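Local coordinates for FLAP endonuclease-1 protein (PDB 1A76) that cleaves 5'-flap structures in DNA as a structure-specific endonuclease and also acts as a 5'-3' exonuclease in DNA replication and repair, at residues Asp18-Asn30 and Met160-Asp173. Numbering follows the deposited sequence.
Sequences DLKGKKVAIDGMN and MAKKGDVWAVVSQD
Ala25 and Ile26 pair in parallel with Val169 and Val170, joining strand 23-27 of the N-domain to strand 168-170 of the I-domain in the central sheet of a PIN-like nuclease fold. Ala25 N donates to Ala168 O (2.9 Å), Ala25 O accepts from Val170 N, and Asp27 N donates to Val170 O. On one face the branched Val170 suits a buried strand: its CG2 reaches Val24 CB at 3.6 Å, while its CB lies beside Ile26 CG1. On the other, the small Ala25 fits against Val166 CG2.

Near the strand starts, Lys22 lays its long aliphatic chain across one face of the Trp167 indole. Lys22 CB lies outside the rim, its CG over the rim near Trp167 CE3, its CD over the CG-CD2 bond of Trp167, and Lys22 CE comes 3.5 Å from Trp167 CE2, in a CH-pi contact. Lys22 NZ ends 4.6 Å from the centroid of the Trp167 five-membered ring, a cation-pi interaction; the bend at chi2 (-46°) helps keep the chain over the indole.

Asp27, ending its strand, and Asp173, beyond the other, are predicted ligands of the first and second magnesium sites respectively. Asp27's short carboxylate suits the N-cap of helix 28-38, OD1 accepting from Asn30 N; Asn30's amide supplies an acceptor, OD1, for Gln172 N at 2.9 Å, the donor lying 46° out of the carbonyl plane.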
ATOM      1  N   ASP A  18     -11.555 -15.177 -12.502  1.00 22.14           N
ATOM      2  CA  ASP A  18     -11.547 -14.122 -13.504  1.00 20.15           C
ATOM      3  C   ASP A  18     -10.355 -13.182 -13.333  1.00 17.23           C
ATOM      4  O   ASP A  18     -10.179 -12.241 -14.094  1.00 17.23           O
ATOM      5  CB  ASP A  18     -12.865 -13.337 -13.461  1.00 22.37           C
ATOM      6  CG  ASP A  18     -14.048 -14.147 -13.995  1.00 25.20           C
ATOM      7  OD1 ASP A  18     -13.825 -15.228 -14.577  1.00 26.20           O
ATOM      8  OD2 ASP A  18     -15.203 -13.707 -13.830  1.00 27.53           O
ATOM      9  N   LEU A  19      -9.538 -13.453 -12.326  1.00 16.74           N
ATOM     10  CA  LEU A  19      -8.347 -12.657 -12.049  1.00 16.40           C
ATOM     11  C   LEU A  19      -7.130 -13.424 -12.592  1.00 16.07           C
ATOM     12  O   LEU A  19      -6.002 -12.921 -12.600  1.00 14.07           O
ATOM     13  CB  LEU A  19      -8.215 -12.475 -10.538  1.00 16.81           C
ATOM     14  CG  LEU A  19      -8.261 -11.111  -9.849  1.00 18.04           C
ATOM     15  CD1 LEU A  19      -8.844 -10.064 -10.755  1.00 14.81           C
ATOM     16  CD2 LEU A  19      -9.048 -11.243  -8.542  1.00 16.34           C
ATOM     17  N   LYS A  20      -7.373 -14.656 -13.033  1.00 16.67           N
ATOM     18  CA  LYS A  20      -6.309 -15.508 -13.561  1.00 19.86           C
ATOM     19  C   LYS A  20      -5.578 -14.904 -14.761  1.00 18.01           C
ATOM     20  O   LYS A  20      -6.200 -14.369 -15.679  1.00 18.56           O
ATOM     21  CB  LYS A  20      -6.879 -16.875 -13.956  1.00 26.39           C
ATOM     22  CG  LYS A  20      -5.892 -18.029 -13.808  1.00 31.86           C
ATOM     23  CD  LYS A  20      -5.927 -18.949 -15.025  1.00 37.48           C
ATOM     24  CE  LYS A  20      -4.537 -19.483 -15.388  1.00 39.24           C
ATOM     25  NZ  LYS A  20      -3.869 -18.677 -16.454  1.00 37.60           N
ATOM     26  N   GLY A  21      -4.248 -14.992 -14.736  1.00 16.90           N
ATOM     27  CA  GLY A  21      -3.440 -14.478 -15.828  1.00 13.90           C
ATOM     28  C   GLY A  21      -3.131 -12.991 -15.797  1.00 15.71           C
ATOM     29  O   GLY A  21      -2.473 -12.479 -16.709  1.00 16.14           O
ATOM     30  N   LYS A  22      -3.593 -12.288 -14.765  1.00 14.56           N
ATOM     31  CA  LYS A  22      -3.356 -10.853 -14.673  1.00 15.12           C
ATOM     32  C   LYS A  22      -2.073 -10.496 -13.933  1.00 16.46           C
ATOM     33  O   LYS A  22      -1.600 -11.237 -13.068  1.00 15.35           O
ATOM     34  CB  LYS A  22      -4.529 -10.153 -13.972  1.00 15.74           C
ATOM     35  CG  LYS A  22      -5.872 -10.168 -14.727  1.00 12.96           C
ATOM     36  CD  LYS A  22      -5.722  -9.808 -16.207  1.00 18.85           C
ATOM     37  CE  LYS A  22      -7.051  -9.320 -16.792  1.00 14.33           C
ATOM     38  NZ  LYS A  22      -7.329  -9.876 -18.158  1.00 18.20           N
ATOM     39  N   LYS A  23      -1.500  -9.359 -14.299  1.00 16.66           N
ATOM     40  CA  LYS A  23      -0.305  -8.861 -13.635  1.00 17.54           C
ATOM     41  C   LYS A  23      -0.838  -7.793 -12.682  1.00 17.68           C
ATOM     42  O   LYS A  23      -1.779  -7.071 -13.033  1.00 16.99           O
ATOM     43  CB  LYS A  23       0.640  -8.212 -14.648  1.00 20.33           C
ATOM     44  CG  LYS A  23       1.299  -9.190 -15.628  1.00 23.46           C
ATOM     45  CD  LYS A  23       2.364  -8.478 -16.456  1.00 29.56           C
ATOM     46  CE  LYS A  23       2.428  -9.014 -17.882  1.00 34.59           C
ATOM     47  NZ  LYS A  23       3.766  -8.779 -18.505  1.00 40.26           N
ATOM     48  N   VAL A  24      -0.271  -7.699 -11.481  1.00 16.26           N
ATOM     49  CA  VAL A  24      -0.734  -6.684 -10.526  1.00 13.17           C
ATOM     50  C   VAL A  24       0.417  -6.036  -9.775  1.00 14.74           C
ATOM     51  O   VAL A  24       1.441  -6.668  -9.531  1.00 15.30           O
ATOM     52  CB  VAL A  24      -1.683  -7.274  -9.435  1.00 10.49           C
ATOM     53  CG1 VAL A  24      -3.063  -7.548 -10.024  1.00  9.59           C
ATOM     54  CG2 VAL A  24      -1.074  -8.565  -8.827  1.00 12.63           C
ATOM     55  N   ALA A  25       0.243  -4.771  -9.411  1.00 14.57           N
ATOM     56  CA  ALA A  25       1.248  -4.073  -8.622  1.00 14.08           C
ATOM     57  C   ALA A  25       0.661  -4.065  -7.212  1.00 15.04           C
ATOM     58  O   ALA A  25      -0.426  -3.539  -6.990  1.00 15.42           O
ATOM     59  CB  ALA A  25       1.445  -2.645  -9.131  1.00 13.32           C
ATOM     60  N   ILE A  26       1.359  -4.680  -6.269  1.00 14.12           N
ATOM     61  CA  ILE A  26       0.863  -4.725  -4.901  1.00 14.34           C
ATOM     62  C   ILE A  26       1.331  -3.551  -4.047  1.00 14.22           C
ATOM     63  O   ILE A  26       2.523  -3.266  -3.980  1.00 14.47           O
ATOM     64  CB  ILE A  26       1.302  -6.010  -4.176  1.00 14.32           C
ATOM     65  CG1 ILE A  26       0.692  -7.236  -4.850  1.00 16.79           C
ATOM     66  CG2 ILE A  26       0.840  -5.953  -2.710  1.00 16.85           C
ATOM     67  CD1 ILE A  26       1.314  -8.524  -4.417  1.00 16.09           C
ATOM     68  N   ASP A  27       0.389  -2.872  -3.397  1.00 14.90           N
ATOM     69  CA  ASP A  27       0.746  -1.779  -2.503  1.00 14.60           C
ATOM     70  C   ASP A  27       1.365  -2.475  -1.285  1.00 11.90           C
ATOM     71  O   ASP A  27       0.653  -2.965  -0.399  1.00 11.06           O
ATOM     72  CB  ASP A  27      -0.490  -0.988  -2.081  1.00 16.20           C
ATOM     73  CG  ASP A  27      -0.149   0.151  -1.136  1.00 19.40           C
ATOM     74  OD1 ASP A  27       0.830   0.028  -0.367  1.00 16.91           O
ATOM     75  OD2 ASP A  27      -0.860   1.169  -1.163  1.00 16.24           O
ATOM     76  N   GLY A  28       2.694  -2.527  -1.278  1.00 13.75           N
ATOM     77  CA  GLY A  28       3.448  -3.190  -0.231  1.00 11.91           C
ATOM     78  C   GLY A  28       3.155  -2.850   1.213  1.00  9.92           C
ATOM     79  O   GLY A  28       2.882  -3.738   2.009  1.00 10.80           O
ATOM     80  N   MET A  29       3.225  -1.575   1.568  1.00 11.86           N
ATOM     81  CA  MET A  29       2.974  -1.188   2.949  1.00  9.98           C
ATOM     82  C   MET A  29       1.541  -1.470   3.337  1.00  9.94           C
ATOM     83  O   MET A  29       1.276  -1.870   4.457  1.00 11.69           O
ATOM     84  CB  MET A  29       3.309   0.284   3.166  1.00 13.77           C
ATOM     85  CG  MET A  29       4.786   0.570   2.965  1.00 18.04           C
ATOM     86  SD  MET A  29       5.802  -0.229   4.220  1.00 23.88           S
ATOM     87  CE  MET A  29       6.386  -1.608   3.302  1.00 24.62           C
ATOM     88  N   ASN A  30       0.614  -1.271   2.410  1.00  9.81           N
ATOM     89  CA  ASN A  30      -0.774  -1.541   2.729  1.00  7.01           C
ATOM     90  C   ASN A  30      -0.928  -3.017   3.047  1.00  7.74           C
ATOM     91  O   ASN A  30      -1.640  -3.391   3.980  1.00  9.14           O
ATOM     92  CB  ASN A  30      -1.702  -1.183   1.565  1.00  9.87           C
ATOM     93  CG  ASN A  30      -3.158  -1.239   1.972  1.00 10.53           C
ATOM     94  OD1 ASN A  30      -3.826  -2.243   1.771  1.00  8.05           O
ATOM     95  ND2 ASN A  30      -3.646  -0.168   2.591  1.00 16.03           N
ATOM     96  N   MET A 160       2.268   2.477 -12.671  1.00 12.63           N
ATOM     97  CA  MET A 160       2.568   1.237 -13.393  1.00 13.20           C
ATOM     98  C   MET A 160       1.299   0.661 -14.027  1.00 11.12           C
ATOM     99  O   MET A 160       1.324   0.079 -15.123  1.00  9.43           O
ATOM    100  CB  MET A 160       3.188   0.215 -12.440  1.00 11.56           C
ATOM    101  CG  MET A 160       4.570   0.633 -11.908  1.00 12.80           C
ATOM    102  SD  MET A 160       5.072  -0.132 -10.342  1.00 12.39           S
ATOM    103  CE  MET A 160       5.481  -1.784 -10.869  1.00 10.88           C
ATOM    104  N   ALA A 161       0.183   0.823 -13.332  1.00 11.18           N
ATOM    105  CA  ALA A 161      -1.087   0.317 -13.840  1.00 11.54           C
ATOM    106  C   ALA A 161      -1.553   1.209 -14.979  1.00 14.21           C
ATOM    107  O   ALA A 161      -2.026   0.727 -16.004  1.00 14.47           O
ATOM    108  CB  ALA A 161      -2.126   0.285 -12.723  1.00  9.24           C
ATOM    109  N   LYS A 162      -1.413   2.518 -14.797  1.00 18.05           N
ATOM    110  CA  LYS A 162      -1.826   3.456 -15.831  1.00 20.67           C
ATOM    111  C   LYS A 162      -1.067   3.177 -17.130  1.00 21.73           C
ATOM    112  O   LYS A 162      -1.652   3.195 -18.219  1.00 23.27           O
ATOM    113  CB  LYS A 162      -1.587   4.892 -15.362  1.00 21.49           C
ATOM    114  CG  LYS A 162      -2.823   5.531 -14.746  1.00 22.57           C
ATOM    115  CD  LYS A 162      -2.471   6.630 -13.761  1.00 26.18           C
ATOM    116  CE  LYS A 162      -2.160   7.932 -14.472  1.00 27.57           C
ATOM    117  NZ  LYS A 162      -0.902   8.544 -13.944  1.00 32.24           N
ATOM    118  N   LYS A 163       0.225   2.891 -17.009  1.00 23.11           N
ATOM    119  CA  LYS A 163       1.067   2.598 -18.174  1.00 22.56           C
ATOM    120  C   LYS A 163       0.736   1.280 -18.850  1.00 21.59           C
ATOM    121  O   LYS A 163       1.178   1.033 -19.969  1.00 23.74           O
ATOM    122  CB  LYS A 163       2.538   2.552 -17.776  1.00 21.84           C
ATOM    123  CG  LYS A 163       3.078   3.836 -17.189  1.00 25.72           C
ATOM    124  CD  LYS A 163       4.570   3.933 -17.428  1.00 28.68           C
ATOM    125  CE  LYS A 163       5.291   2.693 -16.954  1.00 31.69           C
ATOM    126  NZ  LYS A 163       6.716   2.707 -17.392  1.00 31.79           N
ATOM    127  N   GLY A 164      -0.008   0.418 -18.169  1.00 20.56           N
ATOM    128  CA  GLY A 164      -0.350  -0.866 -18.760  1.00 17.50           C
ATOM    129  C   GLY A 164       0.636  -1.977 -18.452  1.00 18.54           C
ATOM    130  O   GLY A 164       0.542  -3.073 -19.011  1.00 15.32           O
ATOM    131  N   ASP A 165       1.591  -1.705 -17.569  1.00 16.79           N
ATOM    132  CA  ASP A 165       2.572  -2.712 -17.198  1.00 17.19           C
ATOM    133  C   ASP A 165       1.906  -3.766 -16.314  1.00 19.12           C
ATOM    134  O   ASP A 165       2.329  -4.925 -16.273  1.00 18.21           O
ATOM    135  CB  ASP A 165       3.745  -2.056 -16.473  1.00 17.84           C
ATOM    136  CG  ASP A 165       4.721  -1.400 -17.433  1.00 17.57           C
ATOM    137  OD1 ASP A 165       4.547  -1.545 -18.668  1.00 20.05           O
ATOM    138  OD2 ASP A 165       5.659  -0.740 -16.955  1.00 21.73           O
ATOM    139  N   VAL A 166       0.863  -3.348 -15.597  1.00 17.55           N
ATOM    140  CA  VAL A 166       0.098  -4.248 -14.741  1.00 17.11           C
ATOM    141  C   VAL A 166      -1.370  -3.903 -14.943  1.00 17.22           C
ATOM    142  O   VAL A 166      -1.707  -2.777 -15.317  1.00 14.41           O
ATOM    143  CB  VAL A 166       0.453  -4.081 -13.238  1.00 18.40           C
ATOM    144  CG1 VAL A 166       1.874  -4.546 -12.988  1.00 19.39           C
ATOM    145  CG2 VAL A 166       0.260  -2.625 -12.810  1.00 19.94           C
ATOM    146  N   TRP A 167      -2.239  -4.872 -14.677  1.00 14.98           N
ATOM    147  CA  TRP A 167      -3.675  -4.698 -14.857  1.00 12.87           C
ATOM    148  C   TRP A 167      -4.350  -3.875 -13.758  1.00 13.86           C
ATOM    149  O   TRP A 167      -5.320  -3.155 -14.012  1.00 13.17           O
ATOM    150  CB  TRP A 167      -4.331  -6.068 -14.926  1.00 10.04           C
ATOM    151  CG  TRP A 167      -5.760  -6.036 -15.353  1.00 13.01           C
ATOM    152  CD1 TRP A 167      -6.250  -5.660 -16.575  1.00 12.59           C
ATOM    153  CD2 TRP A 167      -6.887  -6.438 -14.574  1.00 12.97           C
ATOM    154  NE1 TRP A 167      -7.622  -5.809 -16.604  1.00 14.59           N
ATOM    155  CE2 TRP A 167      -8.036  -6.286 -15.388  1.00 14.63           C
ATOM    156  CE3 TRP A 167      -7.042  -6.916 -13.264  1.00 13.18           C
ATOM    157  CZ2 TRP A 167      -9.317  -6.596 -14.933  1.00 13.66           C
ATOM    158  CZ3 TRP A 167      -8.313  -7.220 -12.819  1.00 15.03           C
ATOM    159  CH2 TRP A 167      -9.436  -7.060 -13.652  1.00 13.18           C
ATOM    160  N   ALA A 168      -3.839  -3.991 -12.537  1.00 13.31           N
ATOM    161  CA  ALA A 168      -4.419  -3.275 -11.420  1.00 12.66           C
ATOM    162  C   ALA A 168      -3.479  -3.153 -10.236  1.00 14.37           C
ATOM    163  O   ALA A 168      -2.398  -3.774 -10.185  1.00  8.55           O
ATOM    164  CB  ALA A 168      -5.716  -3.973 -10.972  1.00 11.20           C
ATOM    165  N   VAL A 169      -3.914  -2.336  -9.283  1.00 11.95           N
ATOM    166  CA  VAL A 169      -3.178  -2.131  -8.048  1.00 10.30           C
ATOM    167  C   VAL A 169      -3.915  -2.954  -6.990  1.00  9.83           C
ATOM    168  O   VAL A 169      -5.141  -2.898  -6.886  1.00  9.44           O
ATOM    169  CB  VAL A 169      -3.183  -0.632  -7.640  1.00  8.32           C
ATOM    170  CG1 VAL A 169      -2.688  -0.464  -6.203  1.00  5.94           C
ATOM    171  CG2 VAL A 169      -2.324   0.171  -8.618  1.00  5.05           C
ATOM    172  N   VAL A 170      -3.175  -3.751  -6.236  1.00 11.54           N
ATOM    173  CA  VAL A 170      -3.770  -4.542  -5.174  1.00  9.74           C
ATOM    174  C   VAL A 170      -3.606  -3.760  -3.868  1.00 10.47           C
ATOM    175  O   VAL A 170      -2.499  -3.362  -3.499  1.00  7.17           O
ATOM    176  CB  VAL A 170      -3.092  -5.916  -5.066  1.00 11.68           C
ATOM    177  CG1 VAL A 170      -3.526  -6.620  -3.781  1.00 10.33           C
ATOM    178  CG2 VAL A 170      -3.445  -6.751  -6.285  1.00 14.46           C
ATOM    179  N   SER A 171      -4.722  -3.509  -3.193  1.00 12.25           N
ATOM    180  CA  SER A 171      -4.706  -2.765  -1.945  1.00 13.48           C
ATOM    181  C   SER A 171      -6.078  -2.819  -1.268  1.00 14.68           C
ATOM    182  O   SER A 171      -7.069  -3.154  -1.904  1.00 14.23           O
ATOM    183  CB  SER A 171      -4.332  -1.304  -2.216  1.00 14.09           C
ATOM    184  OG  SER A 171      -4.396  -0.544  -1.017  1.00 15.56           O
ATOM    185  N   GLN A 172      -6.128  -2.500   0.023  1.00 16.11           N
ATOM    186  CA  GLN A 172      -7.394  -2.496   0.752  1.00 15.98           C
ATOM    187  C   GLN A 172      -8.001  -1.094   0.716  1.00 17.14           C
ATOM    188  O   GLN A 172      -9.180  -0.896   1.040  1.00 17.48           O
ATOM    189  CB  GLN A 172      -7.175  -2.923   2.202  1.00 14.68           C
ATOM    190  CG  GLN A 172      -6.838  -4.391   2.353  1.00 17.55           C
ATOM    191  CD  GLN A 172      -7.916  -5.276   1.782  1.00 16.40           C
ATOM    192  OE1 GLN A 172      -9.013  -5.361   2.329  1.00 20.34           O
ATOM    193  NE2 GLN A 172      -7.620  -5.927   0.673  1.00 12.35           N
ATOM    194  N   ASP A 173      -7.179  -0.128   0.315  1.00 16.50           N
ATOM    195  CA  ASP A 173      -7.585   1.271   0.228  1.00 16.10           C
ATOM    196  C   ASP A 173      -8.050   1.630  -1.183  1.00 16.55           C
ATOM    197  O   ASP A 173      -7.678   0.981  -2.166  1.00 11.55           O
ATOM    198  CB  ASP A 173      -6.415   2.181   0.613  1.00 16.84           C
ATOM    199  CG  ASP A 173      -6.123   2.164   2.100  1.00 19.03           C
ATOM    200  OD1 ASP A 173      -6.889   1.538   2.864  1.00 18.32           O
ATOM    201  OD2 ASP A 173      -5.123   2.782   2.507  1.00 23.56           O
TER
HETATM  202  O   HOH W   1      -3.276   1.643  -1.651  1.00 14.28           O
HETATM  203  O   HOH W   2      -1.627  -4.274  -0.939  1.00 21.02           O
HETATM  204  O   HOH W   3      -6.224  -0.570   4.636  1.00 19.82           O